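Glutathione S-transferase delta (Bombyx mori, PDB 3VK9) probably catalyses the conjugation of glutathione to electrophilic compounds, as a homodimeric delta-class glutathione transferase of the silkmoth. Local coordinates at residues S111-F114 with Y115-F119. Numbering follows the deposited sequence.
Sequences SDYF and YPQVF
Ser111 O accepts the helical bond from Tyr115 N at 3.1 Å and Phe114 O the one from Val118 N, but between them the helix is kinked: Pro116 has no N-H to offer Asp112 O, and Gln117 N turns from Tyr113 O to a weak bond with Phe114 O. The proline ring lies against the preceding turn, its CG 3.2 Å from Asp112 O. Gln117 repairs the other gap with its side chain: CG lies anti to the carbonyl carbon (chi1 -50°), the chain runs on extended, and NE2 reaches Tyr113 O at 2.9 Å in a nearly straight bond (171°) that comes from above the carbonyl plane. The same nitrogen sits 3.3 Å over the centre of the Tyr113 ring, whose plane stands 73° from that of the amide, so a flat, long amide serves carbonyl and ring together. Tyr113 OH is held beyond by Asp172 and Asn129. One turn beyond Phe114, Val118 CG2 lies over a face of the Phe114 ring in a CH-pi contact, 3.6 Å from its centroid; branching at CB suits valine to this place. With an alanine in place of Phe114, Val118 CG2 would probably lose the aromatic face it rests on, leaving a gap toward Val210 of helix 195-213. Ser111, small enough to lie beside a ring, brings OG to the edge of Tyr115, 3.2 Å from CD2, while Tyr115 OH bonds to Tyr107. The whole is a proline kink near the C-terminal end of helix 89-119, in the all-helical C-terminal domain of the glutathione transferase fold.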
loop_
_atom_site.group_PDB
_atom_site.type_symbol
_atom_site.label_atom_id
_atom_site.label_comp_id
_atom_site.label_asym_id
_atom_site.label_seq_id
_atom_site.Cartn_x
_atom_site.Cartn_y
_atom_site.Cartn_z
ATOM N N SER A 111 1.186 7.027 -11.641
ATOM C CA SER A 111 -0.166 6.826 -12.129
ATOM C C SER A 111 -0.895 8.167 -12.286
ATOM O O SER A 111 -1.462 8.456 -13.353
ATOM C CB SER A 111 -0.923 5.906 -11.164
ATOM O OG SER A 111 -2.249 5.697 -11.596
ATOM N N ASP A 112 -0.866 8.992 -11.239
ATOM C CA ASP A 112 -1.579 10.280 -11.258
ATOM C C ASP A 112 -1.093 11.194 -12.371
ATOM O O ASP A 112 -1.871 11.938 -12.988
ATOM C CB ASP A 112 -1.464 11.006 -9.911
ATOM C CG ASP A 112 -2.313 10.360 -8.825
ATOM O OD1 ASP A 112 -3.153 9.493 -9.158
ATOM O OD2 ASP A 112 -2.139 10.722 -7.639
ATOM N N TYR A 113 0.206 11.130 -12.626
ATOM C CA TYR A 113 0.838 11.983 -13.614
ATOM C C TYR A 113 0.585 11.495 -15.037
ATOM O O TYR A 113 0.253 12.282 -15.931
ATOM C CB TYR A 113 2.353 12.012 -13.359
ATOM C CG TYR A 113 3.124 12.685 -14.461
ATOM C CD1 TYR A 113 2.946 14.040 -14.723
ATOM C CD2 TYR A 113 4.039 11.974 -15.237
ATOM C CE1 TYR A 113 3.647 14.672 -15.730
ATOM C CE2 TYR A 113 4.755 12.606 -16.248
ATOM C CZ TYR A 113 4.553 13.954 -16.486
ATOM O OH TYR A 113 5.252 14.605 -17.488
ATOM N N PHE A 114 0.738 10.185 -15.225
ATOM C CA PHE A 114 0.833 9.580 -16.556
ATOM C C PHE A 114 -0.482 9.117 -17.194
ATOM O O PHE A 114 -0.703 9.338 -18.380
ATOM C CB PHE A 114 1.829 8.416 -16.518
ATOM C CG PHE A 114 2.306 7.973 -17.877
ATOM C CD1 PHE A 114 2.727 8.895 -18.809
ATOM C CD2 PHE A 114 2.344 6.627 -18.213
ATOM C CE1 PHE A 114 3.174 8.486 -20.060
ATOM C CE2 PHE A 114 2.795 6.213 -19.455
ATOM C CZ PHE A 114 3.207 7.140 -20.376
ATOM N N TYR A 115 -1.343 8.457 -16.422
ATOM C CA TYR A 115 -2.513 7.806 -17.012
ATOM C C TYR A 115 -3.608 8.764 -17.492
ATOM O O TYR A 115 -4.331 8.447 -18.435
ATOM C CB TYR A 115 -3.064 6.714 -16.089
ATOM C CG TYR A 115 -2.123 5.527 -15.936
ATOM C CD1 TYR A 115 -1.370 5.064 -17.010
ATOM C CD2 TYR A 115 -1.985 4.875 -14.723
ATOM C CE1 TYR A 115 -0.508 3.977 -16.874
ATOM C CE2 TYR A 115 -1.130 3.789 -14.577
ATOM C CZ TYR A 115 -0.391 3.348 -15.655
ATOM O OH TYR A 115 0.461 2.270 -15.510
ATOM N N PRO A 116 -3.735 9.937 -16.854
ATOM C CA PRO A 116 -4.586 10.963 -17.463
ATOM C C PRO A 116 -4.109 11.341 -18.869
ATOM O O PRO A 116 -4.943 11.599 -19.737
ATOM C CB PRO A 116 -4.423 12.157 -16.519
ATOM C CG PRO A 116 -4.141 11.534 -15.190
ATOM C CD PRO A 116 -3.313 10.307 -15.489
ATOM N N GLN A 117 -2.797 11.377 -19.093
ATOM C CA GLN A 117 -2.277 11.731 -20.414
ATOM C C GLN A 117 -2.533 10.627 -21.437
ATOM O O GLN A 117 -2.839 10.895 -22.600
ATOM C CB GLN A 117 -0.781 12.011 -20.350
ATOM C CG GLN A 117 -0.359 12.976 -19.262
ATOM C CD GLN A 117 1.132 13.237 -19.318
ATOM O OE1 GLN A 117 1.658 13.621 -20.364
ATOM N NE2 GLN A 117 1.829 12.998 -18.206
ATOM N N VAL A 118 -2.408 9.385 -20.999
ATOM C CA VAL A 118 -2.533 8.244 -21.898
ATOM C C VAL A 118 -3.988 7.899 -22.218
ATOM O O VAL A 118 -4.325 7.613 -23.368
ATOM C CB VAL A 118 -1.842 7.001 -21.310
ATOM C CG1 VAL A 118 -1.879 5.851 -22.304
ATOM C CG2 VAL A 118 -0.402 7.335 -20.922
ATOM N N PHE A 119 -4.845 7.922 -21.201
ATOM C CA PHE A 119 -6.217 7.452 -21.368
ATOM C C PHE A 119 -7.286 8.540 -21.355
ATOM O O PHE A 119 -8.469 8.241 -21.525
ATOM C CB PHE A 119 -6.552 6.397 -20.317
ATOM C CG PHE A 119 -5.673 5.194 -20.383
ATOM C CD1 PHE A 119 -4.650 5.018 -19.465
ATOM C CD2 PHE A 119 -5.855 4.246 -21.375
ATOM C CE1 PHE A 119 -3.835 3.914 -19.531
ATOM C CE2 PHE A 119 -5.045 3.133 -21.446
ATOM C CZ PHE A 119 -4.033 2.965 -20.527
#